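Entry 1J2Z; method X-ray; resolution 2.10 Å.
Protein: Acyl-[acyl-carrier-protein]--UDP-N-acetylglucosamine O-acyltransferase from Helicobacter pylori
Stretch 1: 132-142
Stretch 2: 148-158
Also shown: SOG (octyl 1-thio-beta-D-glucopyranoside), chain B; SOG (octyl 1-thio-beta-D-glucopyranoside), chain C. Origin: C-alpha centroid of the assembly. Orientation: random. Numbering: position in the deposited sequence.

Stretch 1 132-142: ANGVTLAGHIE
Stretch 2 148-158: NIGGLTAIHQF

Residues 132-142 and 148-158 of this acyltransferase run side by side in the same direction, as parallel neighbours with short strands at 136-137 and 154-155, and bury 725 Å² between them. The register pairs Ala 132 with Gly 151 (CA to CA 4.4 Å), Thr 136 with Ala 154 (CA to CA 4.7 Å), Leu 137 with Ile 155 (CA to CA 5.0 Å) and His 140 with Phe 158 (CA to CA 4.8 Å). Six backbone hydrogen bonds hold it: Ala 132 N to Ile 149 O (3.0 Å), Leu 152 N to Asn 133 O (2.7 Å), Thr 136 N to Thr 153 O (2.9 Å), Ile 155 N to Thr 136 O (2.9 Å), Ala 138 N to Ile 155 O (3.0 Å) and Phe 158 N to Gly 139 O (3.0 Å). Thr 136 thus bonds to the residues before and after its bridge partner Ala 154, as parallel strands do. Type II turns, Ala 132 to Val 135 and Gly 150 to Thr 153, precede the strands. Gly 134 takes phi/psi 65/12, a positive phi that favours glycine; a CB there would lie 2.8 Å from Leu 152 CD2, a clash.

Phe 158, Ile 155 and His 140 cover the most surface. His 140 (59/32; chi1 -42°, chi2 -84°) and Phe 158 (67/6; chi1 -67°, chi2 101°) both have positive phi. Their rings form an offset stack, planes 1° apart and centroids 4.3 Å apart, so flat faces meet and the offset sets His 140 CD2 over the Phe 158 face, 3.5 Å from Phe 158 CZ. His 140 CB also sits over that face, 3.7 Å from the ring centroid, as a CH-pi contact, while Phe 158 CA approaches His 140 O at 3.3 Å.

Ile 155 (-113/126; chi1 m, chi2 m) lies on the same sheet face as Leu 137 (-104/124; m, t), whose CD2 meets Ile 155 CG1 at 3.5 Å. Ile 141 (-91/144; m, t) brings CD1 to 3.5 Å from Ile 155 CG2, so the apolar branches of Ile 155 are met by two buried side chains. Thr 136 (-120/116; m) and Ala 154 (-114/130) occupy the other face. Ahead of the bridged pairs, Val 135 (-61/134; t) sets CG2 3.9 Å from CG2 of Ile 149 (-124/119; m, t), extending the apolar packing, and Ala 132 points CB toward the second stretch, 3.1 Å from Gly 151 N.

Two octyl thioglucosides lie alongside: the chain B molecule places C3' 3.2 Å from Gln 157 NE2 and C6' 3.5 Å from His 156 CB, and the chain C molecule places O6 2.8 Å from Asn 133 ND2.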

# COMPACT_ATOMS: atom_id res chain seq x y z
N ALA A 132 0.63 -7.45 -9.35
CA ALA A 132 0.66 -5.99 -9.48
C ALA A 132 0.96 -5.25 -8.18
O ALA A 132 1.06 -5.85 -7.11
CB ALA A 132 -0.67 -5.50 -10.04
N ASN A 133 1.10 -3.93 -8.29
CA ASN A 133 1.41 -3.07 -7.16
C ASN A 133 0.66 -3.40 -5.88
O ASN A 133 -0.56 -3.57 -5.89
CB ASN A 133 1.14 -1.59 -7.49
CG ASN A 133 2.18 -0.97 -8.41
OD1 ASN A 133 2.62 0.16 -8.21
ND2 ASN A 133 2.56 -1.71 -9.44
N GLY A 134 1.40 -3.46 -4.78
CA GLY A 134 0.81 -3.70 -3.47
C GLY A 134 0.11 -5.01 -3.17
O GLY A 134 -0.57 -5.09 -2.15
N VAL A 135 0.25 -6.02 -4.02
CA VAL A 135 -0.40 -7.29 -3.72
C VAL A 135 0.19 -7.79 -2.41
O VAL A 135 1.40 -7.75 -2.20
CB VAL A 135 -0.16 -8.34 -4.83
CG1 VAL A 135 -0.58 -9.72 -4.34
CG2 VAL A 135 -0.98 -7.97 -6.06
N THR A 136 -0.69 -8.24 -1.51
CA THR A 136 -0.26 -8.73 -0.21
C THR A 136 -0.64 -10.18 0.00
O THR A 136 -1.82 -10.53 0.03
CB THR A 136 -0.90 -7.88 0.91
OG1 THR A 136 -0.53 -6.51 0.74
CG2 THR A 136 -0.43 -8.36 2.28
N LEU A 137 0.37 -11.04 0.14
CA LEU A 137 0.12 -12.45 0.36
C LEU A 137 0.36 -12.81 1.82
O LEU A 137 1.43 -12.55 2.36
CB LEU A 137 1.04 -13.31 -0.51
CG LEU A 137 1.06 -13.10 -2.03
CD1 LEU A 137 2.00 -14.13 -2.66
CD2 LEU A 137 -0.34 -13.25 -2.61
N ALA A 138 -0.65 -13.39 2.46
CA ALA A 138 -0.51 -13.82 3.84
C ALA A 138 0.30 -15.12 3.79
O ALA A 138 0.74 -15.54 2.73
CB ALA A 138 -1.89 -14.07 4.46
N GLY A 139 0.48 -15.77 4.93
CA GLY A 139 1.28 -16.98 4.94
C GLY A 139 0.68 -18.24 4.35
O GLY A 139 -0.54 -18.36 4.20
N HIS A 140 1.55 -19.17 3.98
CA HIS A 140 1.15 -20.48 3.44
C HIS A 140 0.30 -20.47 2.18
O HIS A 140 -0.53 -21.36 1.98
CB HIS A 140 0.39 -21.25 4.53
CG HIS A 140 1.00 -21.13 5.90
ND1 HIS A 140 2.04 -21.93 6.33
CD2 HIS A 140 0.72 -20.29 6.93
CE1 HIS A 140 2.37 -21.59 7.56
NE2 HIS A 140 1.58 -20.60 7.95
N ILE A 141 0.49 -19.48 1.31
CA ILE A 141 -0.29 -19.40 0.08
C ILE A 141 0.39 -20.13 -1.08
O ILE A 141 1.61 -20.14 -1.18
CB ILE A 141 -0.54 -17.93 -0.30
CG1 ILE A 141 -1.52 -17.31 0.71
CG2 ILE A 141 -1.08 -17.82 -1.72
CD1 ILE A 141 -1.60 -15.79 0.65
N GLU A 142 -0.42 -20.75 -1.93
CA GLU A 142 0.08 -21.48 -3.09
C GLU A 142 -0.51 -20.86 -4.35
O GLU A 142 -1.72 -20.76 -4.49
CB GLU A 142 -0.29 -22.96 -3.01
CG GLU A 142 0.45 -23.73 -1.93
CD GLU A 142 -0.11 -25.13 -1.72
OE1 GLU A 142 -0.72 -25.68 -2.67
OE2 GLU A 142 0.07 -25.69 -0.62
N ASN A 148 -2.36 -14.12 -12.68
CA ASN A 148 -2.24 -12.67 -12.63
C ASN A 148 -3.08 -12.17 -11.47
O ASN A 148 -4.24 -12.54 -11.34
CB ASN A 148 -2.75 -12.03 -13.93
CG ASN A 148 -1.76 -12.19 -15.08
OD1 ASN A 148 -1.86 -11.49 -16.09
ND2 ASN A 148 -0.82 -13.10 -14.93
N ILE A 149 -2.49 -11.34 -10.62
CA ILE A 149 -3.21 -10.79 -9.49
C ILE A 149 -3.13 -9.27 -9.58
O ILE A 149 -2.04 -8.69 -9.55
CB ILE A 149 -2.61 -11.26 -8.15
CG1 ILE A 149 -2.53 -12.79 -8.12
CG2 ILE A 149 -3.48 -10.75 -6.99
CD1 ILE A 149 -1.97 -13.36 -6.83
N GLY A 150 -4.30 -8.63 -9.68
CA GLY A 150 -4.36 -7.18 -9.78
C GLY A 150 -3.89 -6.42 -8.56
O GLY A 150 -3.92 -6.94 -7.44
N GLY A 151 -3.49 -5.18 -8.78
CA GLY A 151 -2.99 -4.35 -7.70
C GLY A 151 -3.85 -4.19 -6.46
O GLY A 151 -5.08 -4.19 -6.52
N LEU A 152 -3.17 -4.05 -5.33
CA LEU A 152 -3.81 -3.84 -4.03
C LEU A 152 -4.73 -4.98 -3.58
O LEU A 152 -5.65 -4.75 -2.80
CB LEU A 152 -4.58 -2.52 -4.05
CG LEU A 152 -3.79 -1.30 -4.57
CD1 LEU A 152 -4.66 -0.06 -4.51
CD2 LEU A 152 -2.54 -1.11 -3.73
N THR A 153 -4.48 -6.18 -4.08
CA THR A 153 -5.28 -7.34 -3.69
C THR A 153 -4.62 -8.04 -2.50
O THR A 153 -3.40 -8.15 -2.43
CB THR A 153 -5.41 -8.36 -4.85
OG1 THR A 153 -6.31 -7.84 -5.84
CG2 THR A 153 -5.95 -9.70 -4.34
N ALA A 154 -5.45 -8.51 -1.57
CA ALA A 154 -4.95 -9.21 -0.40
C ALA A 154 -5.43 -10.65 -0.46
O ALA A 154 -6.61 -10.90 -0.68
CB ALA A 154 -5.46 -8.55 0.88
N ILE A 155 -4.51 -11.59 -0.28
CA ILE A 155 -4.84 -13.02 -0.30
C ILE A 155 -4.61 -13.51 1.13
O ILE A 155 -3.53 -13.31 1.68
CB ILE A 155 -3.92 -13.82 -1.25
CG1 ILE A 155 -3.88 -13.15 -2.63
CG2 ILE A 155 -4.42 -15.26 -1.37
CD1 ILE A 155 -5.20 -13.11 -3.35
N HIS A 156 -5.62 -14.14 1.71
CA HIS A 156 -5.52 -14.62 3.08
C HIS A 156 -4.74 -15.93 3.21
O HIS A 156 -4.53 -16.63 2.22
CB HIS A 156 -6.92 -14.79 3.69
CG HIS A 156 -7.74 -13.54 3.67
ND1 HIS A 156 -7.19 -12.29 3.85
CD2 HIS A 156 -9.07 -13.34 3.51
CE1 HIS A 156 -8.15 -11.38 3.81
NE2 HIS A 156 -9.30 -11.99 3.60
N GLN A 157 -4.33 -16.24 4.43
CA GLN A 157 -3.53 -17.43 4.72
C GLN A 157 -4.11 -18.75 4.21
O GLN A 157 -5.31 -18.97 4.25
CB GLN A 157 -3.28 -17.54 6.23
CG GLN A 157 -4.51 -17.98 7.02
CD GLN A 157 -4.29 -17.93 8.52
OE1 GLN A 157 -3.25 -18.36 9.03
NE2 GLN A 157 -5.28 -17.43 9.25
N PHE A 158 -3.22 -19.62 3.74
CA PHE A 158 -3.59 -20.94 3.24
C PHE A 158 -4.42 -20.98 1.96
O PHE A 158 -4.85 -22.05 1.54
CB PHE A 158 -4.30 -21.75 4.33
CG PHE A 158 -3.40 -22.11 5.48
CD1 PHE A 158 -3.45 -21.38 6.67
CD2 PHE A 158 -2.48 -23.14 5.36
CE1 PHE A 158 -2.58 -21.68 7.72
CE2 PHE A 158 -1.61 -23.45 6.40
CZ PHE A 158 -1.65 -22.72 7.58
C1 SOG B . 0.15 -13.27 8.36
C2 SOG B . 1.55 -13.88 8.61
C3 SOG B . 2.61 -12.77 8.57
C4 SOG B . 2.55 -12.12 7.19
C5 SOG B . 1.14 -11.52 6.96
C6 SOG B . 1.03 -10.88 5.59
C1' SOG B . -2.11 -13.86 8.91
C2' SOG B . -3.16 -14.07 7.85
C3' SOG B . -4.52 -14.38 8.46
C4' SOG B . -5.58 -14.60 7.40
C5' SOG B . -6.93 -14.91 8.02
C6' SOG B . -8.01 -14.99 6.97
C7' SOG B . -9.36 -15.30 7.58
C8' SOG B . -10.42 -15.36 6.50
S1 SOG B . -0.85 -14.30 8.38
O2 SOG B . 1.58 -14.53 9.88
O3 SOG B . 3.89 -13.32 8.79
O4 SOG B . 3.53 -11.09 7.10
O5 SOG B . 0.15 -12.59 7.07
O6 SOG B . 1.52 -9.56 5.63
C1 SOG C . 0.03 -0.75 -15.67
C2 SOG C . 1.34 -0.30 -16.35
C3 SOG C . 2.52 -0.50 -15.39
C4 SOG C . 2.25 0.34 -14.14
C5 SOG C . 0.93 -0.13 -13.48
C6 SOG C . 0.61 0.69 -12.24
C1' SOG C . -2.11 -1.55 -16.41
C2' SOG C . -3.40 -0.84 -16.04
C3' SOG C . -4.60 -1.58 -16.59
C4' SOG C . -5.90 -0.87 -16.23
C5' SOG C . -7.11 -1.62 -16.78
C6' SOG C . -8.40 -0.99 -16.31
C7' SOG C . -9.61 -1.72 -16.84
C8' SOG C . -10.88 -1.07 -16.35
S1 SOG C . -1.09 -0.56 -16.55
O2 SOG C . 1.56 -1.05 -17.54
O3 SOG C . 3.72 -0.08 -16.00
O4 SOG C . 3.33 0.20 -13.22
O5 SOG C . -0.15 0.01 -14.44
O6 SOG C . 1.29 0.17 -11.12